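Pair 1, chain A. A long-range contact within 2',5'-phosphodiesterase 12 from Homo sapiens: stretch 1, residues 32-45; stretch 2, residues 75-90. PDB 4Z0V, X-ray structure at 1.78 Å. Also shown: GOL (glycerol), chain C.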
# COMPACT_ATOMS: atom_id res chain seq x y z
N GLU A 32 -1.29 23.27 -11.67
CA GLU A 32 -2.09 24.37 -11.13
C GLU A 32 -2.93 24.99 -12.27
O GLU A 32 -2.46 25.07 -13.41
CB GLU A 32 -1.22 25.45 -10.42
CG GLU A 32 -0.37 26.33 -11.32
CD GLU A 32 0.26 27.56 -10.69
OE1 GLU A 32 0.51 27.55 -9.46
OE2 GLU A 32 0.54 28.53 -11.43
N PHE A 33 -4.18 25.40 -11.96
CA PHE A 33 -5.14 26.00 -12.92
C PHE A 33 -5.37 25.09 -14.17
O PHE A 33 -5.56 25.60 -15.26
CB PHE A 33 -4.66 27.39 -13.40
CG PHE A 33 -4.57 28.52 -12.39
CD1 PHE A 33 -5.62 29.41 -12.23
CD2 PHE A 33 -3.39 28.75 -11.69
CE1 PHE A 33 -5.52 30.49 -11.34
CE2 PHE A 33 -3.29 29.83 -10.79
CZ PHE A 33 -4.36 30.69 -10.62
N GLY A 34 -5.31 23.77 -13.99
CA GLY A 34 -5.46 22.83 -15.10
C GLY A 34 -5.67 21.37 -14.73
O GLY A 34 -5.70 21.03 -13.55
N ASP A 35 -5.82 20.50 -15.76
CA ASP A 35 -6.08 19.06 -15.62
C ASP A 35 -5.25 18.19 -16.61
O ASP A 35 -5.14 18.56 -17.79
CB ASP A 35 -7.57 18.78 -15.85
N PRO A 36 -4.72 17.00 -16.20
CA PRO A 36 -3.95 16.17 -17.16
C PRO A 36 -4.76 15.70 -18.36
O PRO A 36 -4.21 15.60 -19.46
CB PRO A 36 -3.46 14.99 -16.31
CG PRO A 36 -3.47 15.51 -14.89
CD PRO A 36 -4.71 16.39 -14.86
N ALA A 37 -6.09 15.47 -18.20
CA ALA A 37 -6.95 15.08 -19.32
C ALA A 37 -7.03 16.19 -20.37
O ALA A 37 -7.24 15.90 -21.55
CB ALA A 37 -8.35 14.75 -18.82
N SER A 38 -6.85 17.45 -19.94
CA SER A 38 -6.90 18.63 -20.81
C SER A 38 -5.49 19.03 -21.29
O SER A 38 -5.35 19.99 -22.02
CB SER A 38 -7.52 19.81 -20.05
OG SER A 38 -8.71 19.44 -19.37
N SER A 39 -4.47 18.32 -20.82
CA SER A 39 -3.08 18.63 -21.17
C SER A 39 -2.57 17.78 -22.33
O SER A 39 -3.19 16.78 -22.68
CB SER A 39 -2.19 18.48 -19.95
OG SER A 39 -2.54 19.47 -18.99
N LEU A 40 -1.48 18.21 -22.98
CA LEU A 40 -0.92 17.50 -24.14
C LEU A 40 0.38 16.85 -23.75
O LEU A 40 1.20 17.48 -23.07
CB LEU A 40 -0.67 18.48 -25.32
CG LEU A 40 -1.86 19.32 -25.84
CD1 LEU A 40 -1.41 20.23 -26.98
CD2 LEU A 40 -3.02 18.45 -26.29
N PHE A 41 0.58 15.60 -24.15
CA PHE A 41 1.82 14.89 -23.85
C PHE A 41 2.38 14.29 -25.11
O PHE A 41 1.63 13.78 -25.95
CB PHE A 41 1.56 13.74 -22.84
CG PHE A 41 0.98 14.21 -21.54
CD1 PHE A 41 1.78 14.79 -20.57
CD2 PHE A 41 -0.38 14.07 -21.27
CE1 PHE A 41 1.23 15.26 -19.36
CE2 PHE A 41 -0.92 14.54 -20.06
CZ PHE A 41 -0.12 15.13 -19.12
N ARG A 42 3.68 14.30 -25.23
CA ARG A 42 4.32 13.62 -26.36
C ARG A 42 5.68 13.14 -25.90
O ARG A 42 6.42 13.92 -25.33
CB ARG A 42 4.44 14.53 -27.60
CG ARG A 42 5.17 13.87 -28.78
CD ARG A 42 4.42 12.66 -29.35
NE ARG A 42 3.27 13.07 -30.17
CZ ARG A 42 2.64 12.26 -31.01
NH1 ARG A 42 1.60 12.70 -31.72
NH2 ARG A 42 3.02 11.00 -31.15
N TRP A 43 5.98 11.88 -26.14
CA TRP A 43 7.26 11.32 -25.74
C TRP A 43 8.17 11.18 -26.94
O TRP A 43 7.73 10.74 -28.01
CB TRP A 43 7.06 9.96 -25.08
CG TRP A 43 6.54 10.06 -23.68
CD1 TRP A 43 5.23 10.00 -23.27
CD2 TRP A 43 7.33 10.13 -22.50
NE1 TRP A 43 5.17 10.07 -21.89
CE2 TRP A 43 6.45 10.13 -21.39
CE3 TRP A 43 8.72 10.15 -22.26
CZ2 TRP A 43 6.91 10.20 -20.07
CZ3 TRP A 43 9.17 10.23 -20.95
CH2 TRP A 43 8.27 10.24 -19.88
N TYR A 44 9.46 11.47 -26.72
CA TYR A 44 10.53 11.33 -27.70
C TYR A 44 11.63 10.45 -27.18
O TYR A 44 11.82 10.33 -25.97
CB TYR A 44 11.17 12.67 -28.05
CG TYR A 44 10.20 13.69 -28.56
CD1 TYR A 44 9.42 14.44 -27.69
CD2 TYR A 44 10.12 13.97 -29.93
CE1 TYR A 44 8.54 15.42 -28.16
CE2 TYR A 44 9.25 14.96 -30.41
CZ TYR A 44 8.46 15.67 -29.52
OH TYR A 44 7.59 16.63 -29.97
N LYS A 45 12.37 9.86 -28.11
CA LYS A 45 13.55 9.08 -27.75
C LYS A 45 14.71 9.62 -28.59
O LYS A 45 14.49 10.17 -29.66
CB LYS A 45 13.33 7.57 -27.97
CG LYS A 45 13.16 7.19 -29.44
CD LYS A 45 12.60 5.78 -29.68
CE LYS A 45 12.38 5.56 -31.16
NZ LYS A 45 12.22 4.12 -31.50
N LEU A 75 19.14 4.63 -25.02
CA LEU A 75 18.63 5.94 -25.45
C LEU A 75 18.10 6.75 -24.25
O LEU A 75 17.51 6.18 -23.33
CB LEU A 75 17.47 5.79 -26.46
CG LEU A 75 17.70 4.95 -27.72
CD1 LEU A 75 16.39 4.87 -28.55
CD2 LEU A 75 18.78 5.57 -28.63
N ARG A 76 18.23 8.08 -24.32
CA ARG A 76 17.59 8.97 -23.37
C ARG A 76 16.17 9.23 -23.90
O ARG A 76 15.91 9.01 -25.09
CB ARG A 76 18.36 10.29 -23.21
CG ARG A 76 19.72 10.03 -22.54
CD ARG A 76 20.34 11.23 -21.86
NE ARG A 76 20.81 12.23 -22.82
CZ ARG A 76 20.29 13.44 -22.98
NH1 ARG A 76 20.79 14.28 -23.87
NH2 ARG A 76 19.25 13.83 -22.24
N LEU A 77 15.29 9.70 -23.04
CA LEU A 77 13.91 10.01 -23.44
C LEU A 77 13.63 11.45 -23.15
O LEU A 77 14.31 12.07 -22.34
CB LEU A 77 12.93 9.11 -22.61
CG LEU A 77 13.15 7.60 -22.67
CD1 LEU A 77 12.16 6.89 -21.67
CD2 LEU A 77 12.92 7.06 -24.10
N LYS A 78 12.62 12.01 -23.81
CA LYS A 78 12.25 13.38 -23.54
C LYS A 78 10.73 13.46 -23.52
O LYS A 78 10.08 12.87 -24.38
CB LYS A 78 12.83 14.30 -24.65
CG LYS A 78 12.46 15.79 -24.45
CD LYS A 78 13.21 16.72 -25.39
CE LYS A 78 12.51 16.90 -26.71
NZ LYS A 78 13.05 18.07 -27.43
N LEU A 79 10.18 14.19 -22.56
CA LEU A 79 8.73 14.40 -22.50
C LEU A 79 8.43 15.85 -22.80
O LEU A 79 9.04 16.74 -22.18
CB LEU A 79 8.14 14.03 -21.12
CG LEU A 79 6.64 14.44 -20.85
CD1 LEU A 79 5.67 13.70 -21.77
CD2 LEU A 79 6.26 14.23 -19.37
N HIS A 80 7.50 16.09 -23.73
CA HIS A 80 6.92 17.39 -24.00
C HIS A 80 5.58 17.41 -23.32
O HIS A 80 4.78 16.51 -23.58
CB HIS A 80 6.72 17.67 -25.50
CG HIS A 80 5.88 18.90 -25.77
ND1 HIS A 80 4.49 18.88 -25.62
CD2 HIS A 80 6.26 20.15 -26.10
CE1 HIS A 80 4.08 20.11 -25.88
NE2 HIS A 80 5.11 20.91 -26.20
N CYS A 81 5.27 18.47 -22.59
CA CYS A 81 3.93 18.56 -22.05
C CYS A 81 3.44 19.99 -22.06
O CYS A 81 4.18 20.91 -21.72
CB CYS A 81 3.81 17.93 -20.67
SG CYS A 81 5.20 18.28 -19.58
N THR A 82 2.20 20.16 -22.51
CA THR A 82 1.51 21.46 -22.58
C THR A 82 0.36 21.42 -21.58
O THR A 82 -0.55 20.62 -21.76
CB THR A 82 1.02 21.76 -24.00
OG1 THR A 82 2.14 21.83 -24.86
CG2 THR A 82 0.30 23.11 -24.08
N PRO A 83 0.41 22.26 -20.51
CA PRO A 83 -0.66 22.25 -19.51
C PRO A 83 -1.92 22.89 -20.09
O PRO A 83 -1.81 23.89 -20.80
CB PRO A 83 -0.09 23.09 -18.36
CG PRO A 83 0.88 24.02 -19.01
CD PRO A 83 1.44 23.28 -20.20
N GLY A 84 -3.08 22.30 -19.81
CA GLY A 84 -4.35 22.81 -20.29
C GLY A 84 -5.43 22.68 -19.23
O GLY A 84 -5.30 21.88 -18.29
N ASP A 85 -6.51 23.47 -19.38
CA ASP A 85 -7.62 23.43 -18.42
C ASP A 85 -8.97 23.13 -19.09
O ASP A 85 -10.02 23.24 -18.44
CB ASP A 85 -7.68 24.74 -17.62
CG ASP A 85 -8.06 25.98 -18.41
OD1 ASP A 85 -8.32 25.85 -19.63
OD2 ASP A 85 -8.09 27.07 -17.81
N GLY A 86 -8.94 22.79 -20.37
CA GLY A 86 -10.15 22.50 -21.13
C GLY A 86 -10.65 23.69 -21.92
O GLY A 86 -11.55 23.56 -22.74
N GLN A 87 -10.10 24.88 -21.65
CA GLN A 87 -10.45 26.11 -22.34
C GLN A 87 -9.22 26.69 -23.04
O GLN A 87 -9.34 27.24 -24.13
CB GLN A 87 -11.01 27.17 -21.35
CG GLN A 87 -12.27 26.72 -20.60
CD GLN A 87 -12.78 27.84 -19.74
OE1 GLN A 87 -13.25 28.87 -20.23
NE2 GLN A 87 -12.65 27.69 -18.43
N ARG A 88 -8.07 26.62 -22.37
CA ARG A 88 -6.83 27.18 -22.92
C ARG A 88 -5.61 26.39 -22.47
O ARG A 88 -5.67 25.65 -21.48
CB ARG A 88 -6.67 28.65 -22.47
CG ARG A 88 -6.65 28.82 -20.94
CD ARG A 88 -6.50 30.25 -20.50
NE ARG A 88 -6.63 30.37 -19.05
CZ ARG A 88 -6.10 31.34 -18.32
NH1 ARG A 88 -5.36 32.29 -18.89
NH2 ARG A 88 -6.28 31.37 -17.00
N PHE A 89 -4.48 26.62 -23.14
CA PHE A 89 -3.20 26.06 -22.75
C PHE A 89 -2.31 27.10 -22.10
O PHE A 89 -2.42 28.30 -22.38
CB PHE A 89 -2.46 25.50 -23.98
CG PHE A 89 -3.17 24.34 -24.62
CD1 PHE A 89 -3.32 23.13 -23.94
CD2 PHE A 89 -3.66 24.43 -25.92
CE1 PHE A 89 -3.97 22.06 -24.54
CE2 PHE A 89 -4.30 23.35 -26.52
CZ PHE A 89 -4.44 22.17 -25.83
N GLY A 90 -1.41 26.62 -21.25
CA GLY A 90 -0.38 27.44 -20.66
C GLY A 90 0.89 27.26 -21.47
O GLY A 90 0.85 26.69 -22.56
C1 GOL C . -7.16 23.43 -23.52
O1 GOL C . -7.17 22.38 -22.56
C2 GOL C . -7.78 22.99 -24.83
O2 GOL C . -9.13 22.57 -24.62
C3 GOL C . -7.76 24.15 -25.80
O3 GOL C . -8.30 23.73 -27.05

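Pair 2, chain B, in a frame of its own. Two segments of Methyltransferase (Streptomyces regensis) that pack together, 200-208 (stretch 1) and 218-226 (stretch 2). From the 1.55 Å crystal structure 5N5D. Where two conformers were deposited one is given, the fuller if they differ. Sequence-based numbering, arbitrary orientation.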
# COMPACT_ATOMS: atom_id res chain seq x y z
N ARG B 200 9.82 6.79 18.35
CA ARG B 200 10.25 8.05 17.77
C ARG B 200 9.12 8.65 16.95
O ARG B 200 8.20 7.96 16.51
CB ARG B 200 11.52 7.87 16.94
CG ARG B 200 11.38 6.94 15.75
CD ARG B 200 12.75 6.51 15.25
NE ARG B 200 13.54 7.66 14.82
CZ ARG B 200 14.87 7.69 14.75
NH1 ARG B 200 15.48 8.80 14.33
NH2 ARG B 200 15.60 6.64 15.09
N SER B 201 9.22 9.96 16.73
CA SER B 201 8.15 10.73 16.11
C SER B 201 8.57 11.40 14.81
O SER B 201 7.76 12.15 14.24
CB SER B 201 7.64 11.79 17.09
OG SER B 201 7.19 11.18 18.29
N ASP B 202 9.79 11.17 14.33
CA ASP B 202 10.26 11.69 13.05
C ASP B 202 10.03 10.70 11.92
O ASP B 202 10.54 10.90 10.81
CB ASP B 202 11.74 12.07 13.13
CG ASP B 202 12.63 10.93 13.59
OD1 ASP B 202 12.10 9.88 14.01
OD2 ASP B 202 13.87 11.10 13.54
N VAL B 203 9.31 9.62 12.20
CA VAL B 203 8.89 8.64 11.20
C VAL B 203 7.53 8.12 11.64
O VAL B 203 7.26 8.02 12.84
CB VAL B 203 9.90 7.48 11.05
CG1 VAL B 203 9.68 6.73 9.73
CG2 VAL B 203 11.33 7.97 11.16
N THR B 204 6.68 7.81 10.68
CA THR B 204 5.34 7.34 10.98
C THR B 204 5.00 6.21 10.02
O THR B 204 5.40 6.25 8.85
CB THR B 204 4.33 8.50 10.91
OG1 THR B 204 3.03 8.05 11.32
CG2 THR B 204 4.28 9.11 9.53
N ALA B 205 4.30 5.19 10.51
CA ALA B 205 4.25 3.94 9.77
C ALA B 205 2.95 3.18 10.01
O ALA B 205 2.16 3.50 10.90
CB ALA B 205 5.44 3.05 10.13
N THR B 206 2.74 2.17 9.17
CA THR B 206 1.69 1.18 9.38
C THR B 206 2.19 -0.16 8.86
O THR B 206 3.10 -0.22 8.03
CB THR B 206 0.37 1.59 8.69
OG1 THR B 206 -0.70 0.79 9.18
CG2 THR B 206 0.47 1.42 7.16
N SER B 207 1.59 -1.23 9.36
CA SER B 207 1.89 -2.57 8.88
C SER B 207 0.60 -3.25 8.44
O SER B 207 -0.43 -3.15 9.10
CB SER B 207 2.59 -3.40 9.94
OG SER B 207 3.88 -2.87 10.19
N ILE B 208 0.69 -3.94 7.30
CA ILE B 208 -0.46 -4.51 6.62
C ILE B 208 -0.21 -6.00 6.43
O ILE B 208 0.82 -6.38 5.85
CB ILE B 208 -0.70 -3.83 5.26
CG1 ILE B 208 -0.96 -2.33 5.44
CG2 ILE B 208 -1.87 -4.49 4.53
CD1 ILE B 208 -2.22 -2.00 6.21
N GLY B 218 3.16 -10.07 5.50
CA GLY B 218 2.81 -8.66 5.60
C GLY B 218 4.02 -7.78 5.41
O GLY B 218 5.16 -8.24 5.35
N PHE B 219 3.75 -6.47 5.32
CA PHE B 219 4.80 -5.49 5.12
C PHE B 219 4.54 -4.28 6.01
O PHE B 219 3.42 -4.05 6.48
CB PHE B 219 4.87 -5.04 3.66
CG PHE B 219 3.66 -4.28 3.18
CD1 PHE B 219 2.54 -4.94 2.72
CD2 PHE B 219 3.66 -2.89 3.18
CE1 PHE B 219 1.43 -4.23 2.26
CE2 PHE B 219 2.56 -2.18 2.73
CZ PHE B 219 1.44 -2.85 2.26
N THR B 220 5.61 -3.52 6.24
CA THR B 220 5.54 -2.24 6.93
C THR B 220 5.87 -1.13 5.95
O THR B 220 6.82 -1.24 5.18
CB THR B 220 6.53 -2.19 8.10
OG1 THR B 220 6.24 -3.26 9.00
CG2 THR B 220 6.44 -0.86 8.85
N LEU B 221 5.07 -0.08 5.99
CA LEU B 221 5.30 1.12 5.19
C LEU B 221 5.51 2.28 6.14
O LEU B 221 4.63 2.58 6.96
CB LEU B 221 4.13 1.39 4.24
CG LEU B 221 4.39 2.50 3.22
CD1 LEU B 221 3.55 2.27 1.98
CD2 LEU B 221 4.11 3.88 3.80
N ALA B 222 6.66 2.92 6.03
CA ALA B 222 7.04 4.03 6.89
C ALA B 222 7.33 5.26 6.05
O ALA B 222 7.88 5.17 4.95
CB ALA B 222 8.26 3.68 7.74
N LEU B 223 6.91 6.41 6.57
CA LEU B 223 7.18 7.71 5.96
C LEU B 223 8.09 8.49 6.91
O LEU B 223 7.74 8.68 8.08
CB LEU B 223 5.89 8.48 5.72
CG LEU B 223 6.03 9.90 5.18
CD1 LEU B 223 6.58 9.89 3.77
CD2 LEU B 223 4.68 10.60 5.23
N VAL B 224 9.24 8.92 6.41
CA VAL B 224 10.13 9.76 7.19
C VAL B 224 9.57 11.17 7.18
O VAL B 224 9.27 11.72 6.11
CB VAL B 224 11.56 9.71 6.64
CG1 VAL B 224 12.49 10.60 7.48
CG2 VAL B 224 12.08 8.29 6.60
N THR B 225 9.38 11.75 8.36
CA THR B 225 8.85 13.10 8.46
C THR B 225 9.84 14.12 9.00
O THR B 225 9.68 15.31 8.72
CB THR B 225 7.59 13.11 9.34
OG1 THR B 225 7.94 12.72 10.68
CG2 THR B 225 6.55 12.15 8.80
N GLY B 226 10.86 13.68 9.74
CA GLY B 226 11.79 14.60 10.37
C GLY B 226 11.22 15.21 11.64
O GLY B 226 11.94 15.85 12.41
OXT GLY B 226 10.03 15.07 11.94
O HOH W 1 6.03 11.40 12.06

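Pair 1 and pair 2 share one arrangement: two neighbouring antiparallel strands. The N-to-C directions differ by 158° in pair 1 and 164° in pair 2, and the strand axes come within 4.5 Å in both. Fourteen central residues superpose with an RMSD of 0.8 Å.

The backbone ladder is the same. Arg A42 and His A80 match Thr B206 and Leu B221. In pair 1, Arg A42 N donates to His A80 O at 3.0 Å and His A80 N to Arg A42 O at 2.9 Å. In pair 2, Thr B206 N donates to Leu B221 O at 2.9 Å and Leu B221 N to Thr B206 O at 2.8 Å. Leu A40 with Thr A82 corresponds to Thr B204 with Leu B223, and Tyr A44 with Lys A78 to Ile B208 with Phe B219. Each is a hydrogen-bonded pair.

The side chains differ on the face that carries Phe A41, Trp A43, Leu A79 and Cys A81. Their matches are Ala B205, Ser B207, Thr B220 and Ala B222. Trp A43 and Leu A79 make an apolar contact. Leu A79 CD1 lies over the five-membered ring of Trp A43, 3.7 Å from its centroid. The matched Ser B207 and Thr B220 are polar instead. Ser B207 OG and Thr B220 OG1 share a hydrogen bond of 2.7 Å, and either could be the donor. At the next pair, Phe A41 CD1 is 3.7 Å from Cys A81 CB. The small side chains of pair 2 meet directly, with Ala B205 CB 3.7 Å from Ala B222 CB. Ala B205 CA and Ala B222 CA are also closer, 4.0 Å apart, against 4.6 Å between Phe A41 CA and Cys A81 CA.

On the other face, Tyr A44 and Lys A78 match Ile B208 and Phe B219, so the aromatic ring changes strand. Lys A78 NZ is 5.3 Å from the Tyr A44 ring centroid, at most a weak cation-pi attraction. Ile B208 CB sits off-centre, 4.1 Å from the Phe B219 ring centroid.

Near the strand ends, Ser A39 matches Val B203. Gly A84 N donates to Ser A39 OG at 3.0 Å. Val B203 instead makes apolar contact, its CG1 3.9 Å from Ala B222 CB. Gly A84 matches Thr B225. An ideal CB on Gly A84 would lie 2.2 Å from Ser A38 O, a clash. In pair 2 the CB of Thr B225 is accommodated, and Thr B225 N donates to Asp B202 O at 2.8 Å.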